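Local coordinates for protein osa (Shigella flexneri, PDB 4O7K), which suppresses the oncogenicity of Agrobacterium tumefaciens and acts as a plasmid fertility inhibition factor of the ParB/Srx superfamily, at residues L120-V134 with V156-H170. The protein carries 1 engineered substitution. Numbering follows the deposited sequence. Where two conformers were deposited one is given.
Sequences LADVSPTMILGHFAV and VLSRDEASAVMLAEH. With IPA (isopropyl alcohol), chain F.
A beta hairpin, 122-128 with 131-134, packs on helix 161-170 and is tied to strand 156-158 by a single bridge between Asp122 and Leu157. The bridge links the hairpin, part of a mixed sheet, to the edge of a separate three-stranded antiparallel sheet. Leu157 makes both backbone bonds: Leu157 N donates to Ala121 O (2.8 Å), and Leu157 O accepts from Val123 N (2.9 Å). The two strands then diverge, their directions 59° apart. The side chain of Leu157 lies alongside that of Asp122 and crosses that of Leu120 at about a right angle. Leu157 CG meets Leu120 CD1 at 3.7 Å.

Beyond the bridge, one water accepts from Arg159 N and donates to Val123 O. Asp160 N-caps the helix. Its OD1 takes Ser163 N and Ser163 OG from the same face of the carboxylate. Both segments lie within the plasmid fertility inhibition family region, of the ParB/Srx clan. Strand 156-158 leads through a short connection at Arg159 and Asp160 into helix 161-170, which packs on the hairpin.

Leu167 is the central apolar residue of the helix side. Leu167 CD2 reaches Val134 CG1 (3.7 Å), Leu167 CD1 reaches Val123 CG2, and Leu167 CG lies against Pro125 CD (3.8 Å). Pro125 CB also meets Met166 SD at 3.8 Å. Phe76 of helix 73-81 touches both Val123 and Val156.

Toward the C-terminal end of the helix, Phe132 and His170 stack face to face, with ring centroids 3.7 Å apart and planes at 9°. With chi1 at -178°, the Phe132 ring extends away from its own backbone N and lies over the imidazole. His170 CB also sits over the Phe132 face. An isopropanol, probably from the crystallisation liquor, lies at the edge of the imidazole, with O2 next to ND1.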
loop_
_atom_site.group_PDB
_atom_site.type_symbol
_atom_site.label_atom_id
_atom_site.label_comp_id
_atom_site.label_asym_id
_atom_site.label_seq_id
_atom_site.Cartn_x
_atom_site.Cartn_y
_atom_site.Cartn_z
ATOM N N LEU A 120 3.485 -5.986 6.485
ATOM C CA LEU A 120 2.487 -5.178 5.797
ATOM C C LEU A 120 2.013 -3.998 6.640
ATOM O O LEU A 120 2.027 -4.050 7.864
ATOM C CB LEU A 120 1.277 -6.034 5.428
ATOM C CG LEU A 120 1.568 -7.218 4.499
ATOM C CD1 LEU A 120 0.250 -7.906 4.156
ATOM C CD2 LEU A 120 2.282 -6.724 3.265
ATOM N N ALA A 121 1.579 -2.951 5.949
ATOM C CA ALA A 121 0.850 -1.846 6.555
ATOM C C ALA A 121 -0.551 -2.279 6.954
ATOM O O ALA A 121 -1.172 -3.124 6.295
ATOM C CB ALA A 121 0.777 -0.682 5.591
ATOM N N ASP A 122 -1.039 -1.690 8.037
ATOM C CA ASP A 122 -2.420 -1.860 8.492
ATOM C C ASP A 122 -3.213 -0.592 8.199
ATOM O O ASP A 122 -2.932 0.465 8.762
ATOM C CB ASP A 122 -2.451 -2.171 9.983
ATOM C CG ASP A 122 -1.815 -3.508 10.306
ATOM O OD1 ASP A 122 -2.528 -4.531 10.256
ATOM O OD2 ASP A 122 -0.602 -3.535 10.610
ATOM N N VAL A 123 -4.177 -0.686 7.287
ATOM C CA VAL A 123 -4.907 0.496 6.846
ATOM C C VAL A 123 -6.408 0.313 7.036
ATOM O O VAL A 123 -6.881 -0.765 7.397
ATOM C CB VAL A 123 -4.634 0.830 5.363
ATOM C CG1 VAL A 123 -3.124 1.005 5.113
ATOM C CG2 VAL A 123 -5.220 -0.253 4.473
ATOM N N SER A 124 -7.152 1.382 6.780
ATOM C CA SER A 124 -8.589 1.359 6.964
ATOM C C SER A 124 -9.265 2.295 5.981
ATOM O O SER A 124 -8.747 3.369 5.683
ATOM C CB SER A 124 -8.946 1.753 8.400
ATOM O OG SER A 124 -8.291 0.911 9.332
ATOM N N PRO A 125 -10.434 1.891 5.471
ATOM C CA PRO A 125 -11.248 2.821 4.697
ATOM C C PRO A 125 -11.840 3.849 5.653
ATOM O O PRO A 125 -12.039 3.520 6.823
ATOM C CB PRO A 125 -12.340 1.932 4.109
ATOM C CG PRO A 125 -12.452 0.801 5.076
ATOM C CD PRO A 125 -11.075 0.578 5.628
ATOM N N THR A 126 -12.110 5.059 5.177
ATOM C CA THR A 126 -12.718 6.074 6.025
ATOM C C THR A 126 -13.420 7.111 5.153
ATOM O O THR A 126 -13.381 7.037 3.921
ATOM C CB THR A 126 -11.660 6.747 6.966
ATOM O OG1 THR A 126 -12.321 7.500 7.999
ATOM C CG2 THR A 126 -10.698 7.643 6.192
ATOM N N MET A 127 -14.072 8.071 5.804
ATOM C CA MET A 127 -14.824 9.117 5.122
ATOM C C MET A 127 -14.276 10.472 5.561
ATOM O O MET A 127 -14.135 10.732 6.755
ATOM C CB MET A 127 -16.322 8.994 5.436
ATOM C CG MET A 127 -17.254 9.899 4.629
ATOM S SD MET A 127 -17.308 11.593 5.247
ATOM C CE MET A 127 -17.963 11.319 6.883
ATOM N N ILE A 128 -13.952 11.318 4.590
ATOM C CA ILE A 128 -13.407 12.643 4.855
ATOM C C ILE A 128 -14.172 13.635 4.007
ATOM O O ILE A 128 -14.220 13.488 2.788
ATOM C CB ILE A 128 -11.902 12.740 4.518
ATOM C CG1 ILE A 128 -11.073 11.864 5.468
ATOM C CG2 ILE A 128 -11.436 14.193 4.572
ATOM C CD1 ILE A 128 -11.059 12.333 6.914
ATOM N N LEU A 129 -14.796 14.621 4.658
ATOM C CA LEU A 129 -15.561 15.659 3.962
ATOM C C LEU A 129 -16.480 15.089 2.892
ATOM O O LEU A 129 -16.526 15.582 1.765
ATOM C CB LEU A 129 -14.616 16.689 3.338
ATOM C CG LEU A 129 -13.815 17.485 4.371
ATOM C CD1 LEU A 129 -12.884 18.468 3.678
ATOM C CD2 LEU A 129 -14.745 18.205 5.350
ATOM N N GLY A 130 -17.181 14.021 3.234
ATOM C CA GLY A 130 -18.116 13.418 2.310
ATOM C C GLY A 130 -17.514 12.582 1.195
ATOM O O GLY A 130 -18.227 12.237 0.257
ATOM N N HIS A 131 -16.222 12.252 1.267
ATOM C CA HIS A 131 -15.650 11.347 0.262
ATOM C C HIS A 131 -14.823 10.203 0.849
ATOM O O HIS A 131 -14.389 10.234 2.001
ATOM C CB HIS A 131 -14.798 12.118 -0.767
ATOM C CG HIS A 131 -13.666 12.905 -0.180
ATOM N ND1 HIS A 131 -13.701 14.275 -0.053
ATOM C CD2 HIS A 131 -12.450 12.518 0.286
ATOM C CE1 HIS A 131 -12.566 14.702 0.477
ATOM N NE2 HIS A 131 -11.794 13.655 0.698
ATOM N N PHE A 132 -14.627 9.176 0.034
ATOM C CA PHE A 132 -13.857 8.013 0.439
ATOM C C PHE A 132 -12.382 8.369 0.612
ATOM O O PHE A 132 -11.830 9.145 -0.166
ATOM C CB PHE A 132 -14.004 6.889 -0.589
ATOM C CG PHE A 132 -13.273 5.650 -0.210
ATOM C CD1 PHE A 132 -13.871 4.711 0.614
ATOM C CD2 PHE A 132 -11.966 5.438 -0.635
ATOM C CE1 PHE A 132 -13.189 3.571 0.993
ATOM C CE2 PHE A 132 -11.282 4.305 -0.258
ATOM C CZ PHE A 132 -11.896 3.365 0.557
ATOM N N ALA A 133 -11.746 7.790 1.626
ATOM C CA ALA A 133 -10.308 7.932 1.791
ATOM C C ALA A 133 -9.728 6.723 2.513
ATOM O O ALA A 133 -10.461 5.886 3.029
ATOM C CB ALA A 133 -9.972 9.226 2.560
ATOM N N VAL A 134 -8.403 6.629 2.532
ATOM C CA VAL A 134 -7.757 5.599 3.334
ATOM C C VAL A 134 -6.896 6.240 4.410
ATOM O O VAL A 134 -6.266 7.278 4.200
ATOM C CB VAL A 134 -6.897 4.633 2.482
ATOM C CG1 VAL A 134 -7.763 3.905 1.475
ATOM C CG2 VAL A 134 -5.784 5.370 1.780
ATOM N N VAL A 156 -1.959 -4.984 1.562
ATOM C CA VAL A 156 -2.120 -4.251 2.812
ATOM C C VAL A 156 -3.060 -5.069 3.685
ATOM O O VAL A 156 -3.737 -5.980 3.196
ATOM C CB VAL A 156 -2.683 -2.828 2.608
ATOM C CG1 VAL A 156 -1.705 -1.951 1.836
ATOM C CG2 VAL A 156 -4.040 -2.881 1.903
ATOM N N LEU A 157 -3.088 -4.746 4.970
ATOM C CA LEU A 157 -3.894 -5.467 5.951
ATOM C C LEU A 157 -5.087 -4.639 6.417
ATOM O O LEU A 157 -4.962 -3.444 6.646
ATOM C CB LEU A 157 -3.040 -5.848 7.163
ATOM C CG LEU A 157 -2.016 -6.963 6.948
ATOM C CD1 LEU A 157 -1.097 -7.032 8.152
ATOM C CD2 LEU A 157 -2.756 -8.281 6.764
ATOM N N SER A 158 -6.232 -5.302 6.553
ATOM C CA SER A 158 -7.470 -4.672 6.975
ATOM C C SER A 158 -8.084 -5.480 8.109
ATOM O O SER A 158 -7.972 -6.705 8.146
ATOM C CB SER A 158 -8.434 -4.562 5.795
ATOM O OG SER A 158 -9.727 -4.186 6.212
ATOM N N ARG A 159 -8.757 -4.776 9.013
ATOM C CA ARG A 159 -9.192 -5.306 10.300
ATOM C C ARG A 159 -10.314 -6.341 10.194
ATOM O O ARG A 159 -10.463 -7.195 11.068
ATOM C CB ARG A 159 -9.649 -4.123 11.179
ATOM C CG ARG A 159 -9.304 -4.186 12.660
ATOM C CD ARG A 159 -9.725 -2.877 13.359
ATOM N NE ARG A 159 -9.024 -1.715 12.799
ATOM C CZ ARG A 159 -9.570 -0.517 12.571
ATOM N NH1 ARG A 159 -10.850 -0.280 12.854
ATOM N NH2 ARG A 159 -8.826 0.455 12.050
ATOM N N ASP A 160 -11.120 -6.249 9.142
ATOM C CA ASP A 160 -12.319 -7.081 9.028
ATOM C C ASP A 160 -12.823 -7.181 7.590
ATOM O O ASP A 160 -12.391 -6.430 6.713
ATOM C CB ASP A 160 -13.433 -6.531 9.934
ATOM C CG ASP A 160 -13.756 -5.084 9.634
ATOM O OD1 ASP A 160 -14.470 -4.812 8.651
ATOM O OD2 ASP A 160 -13.281 -4.210 10.380
ATOM N N GLU A 161 -13.745 -8.109 7.354
ATOM C CA GLU A 161 -14.144 -8.428 5.991
ATOM C C GLU A 161 -14.771 -7.237 5.269
ATOM O O GLU A 161 -14.389 -6.938 4.131
ATOM C CB GLU A 161 -15.112 -9.611 5.964
ATOM C CG GLU A 161 -15.387 -10.103 4.553
ATOM C CD GLU A 161 -16.159 -11.407 4.518
ATOM O OE1 GLU A 161 -16.830 -11.731 5.517
ATOM O OE2 GLU A 161 -16.091 -12.107 3.491
ATOM N N ALA A 162 -15.706 -6.547 5.926
ATOM C CA ALA A 162 -16.400 -5.443 5.279
ATOM C C ALA A 162 -15.442 -4.313 4.933
ATOM O O ALA A 162 -15.522 -3.737 3.853
ATOM C CB ALA A 162 -17.517 -4.924 6.157
ATOM N N SER A 163 -14.553 -3.991 5.864
ATOM C CA SER A 163 -13.534 -2.976 5.631
ATOM C C SER A 163 -12.653 -3.386 4.458
ATOM O O SER A 163 -12.304 -2.557 3.621
ATOM C CB SER A 163 -12.675 -2.768 6.884
ATOM O OG SER A 163 -13.459 -2.282 7.977
ATOM N N ALA A 164 -12.313 -4.671 4.399
ATOM C CA ALA A 164 -11.461 -5.191 3.337
ATOM C C ALA A 164 -12.179 -5.116 1.996
ATOM O O ALA A 164 -11.589 -4.741 0.989
ATOM C CB ALA A 164 -11.036 -6.629 3.641
ATOM N N VAL A 165 -13.468 -5.437 1.988
ATOM C CA VAL A 165 -14.212 -5.406 0.739
ATOM C C VAL A 165 -14.354 -3.965 0.239
ATOM O O VAL A 165 -14.244 -3.710 -0.968
ATOM C CB VAL A 165 -15.600 -6.083 0.889
ATOM C CG1 VAL A 165 -16.481 -5.787 -0.319
ATOM C CG2 VAL A 165 -15.425 -7.594 1.049
ATOM N N MET A 166 -14.560 -3.026 1.165
ATOM C CA MET A 166 -14.613 -1.603 0.842
ATOM C C MET A 166 -13.297 -1.091 0.250
ATOM O O MET A 166 -13.296 -0.365 -0.745
ATOM C CB MET A 166 -14.961 -0.790 2.097
ATOM C CG MET A 166 -15.635 0.513 1.800
ATOM S SD MET A 166 -16.054 1.341 3.362
ATOM C CE MET A 166 -16.930 0.047 4.228
ATOM N N LEU A 167 -12.175 -1.458 0.867
ATOM C CA LEU A 167 -10.867 -1.141 0.297
ATOM C C LEU A 167 -10.719 -1.718 -1.119
ATOM O O LEU A 167 -10.357 -1.006 -2.066
ATOM C CB LEU A 167 -9.747 -1.669 1.199
ATOM C CG LEU A 167 -9.533 -0.875 2.491
ATOM C CD1 LEU A 167 -8.701 -1.677 3.489
ATOM C CD2 LEU A 167 -8.878 0.468 2.203
ATOM N N ALA A 168 -11.001 -3.009 -1.263
ATOM C CA ALA A 168 -10.909 -3.660 -2.566
ATOM C C ALA A 168 -11.776 -2.937 -3.604
ATOM O O ALA A 168 -11.329 -2.691 -4.722
ATOM C CB ALA A 168 -11.309 -5.130 -2.455
ATOM N N GLU A 169 -12.995 -2.555 -3.212
ATOM C CA GLU A 169 -13.879 -1.798 -4.098
ATOM C C GLU A 169 -13.219 -0.549 -4.678
ATOM O O GLU A 169 -13.240 -0.330 -5.889
ATOM C CB GLU A 169 -15.154 -1.370 -3.360
ATOM C CG GLU A 169 -16.051 -0.471 -4.202
ATOM C CD GLU A 169 -17.256 0.054 -3.436
ATOM O OE1 GLU A 169 -17.494 -0.403 -2.300
ATOM O OE2 GLU A 169 -17.961 0.933 -3.967
ATOM N N HIS A 170 -12.635 0.275 -3.812
ATOM C CA HIS A 170 -12.110 1.564 -4.250
ATOM C C HIS A 170 -10.673 1.518 -4.775
ATOM O O HIS A 170 -10.338 2.264 -5.684
ATOM C CB HIS A 170 -12.212 2.575 -3.101
ATOM C CG HIS A 170 -13.621 2.929 -2.742
ATOM N ND1 HIS A 170 -14.295 3.978 -3.330
ATOM C CD2 HIS A 170 -14.496 2.355 -1.881
ATOM C CE1 HIS A 170 -15.522 4.045 -2.833
ATOM N NE2 HIS A 170 -15.670 3.066 -1.959
HETATM C C1 IPA F . -13.541 8.007 -5.020
HETATM C C2 IPA F . -13.897 6.608 -5.508
HETATM C C3 IPA F . -13.422 6.405 -6.943
HETATM O O2 IPA F . -13.267 5.652 -4.683
HETATM O O HOH W 1 -9.196 -2.039 8.236
#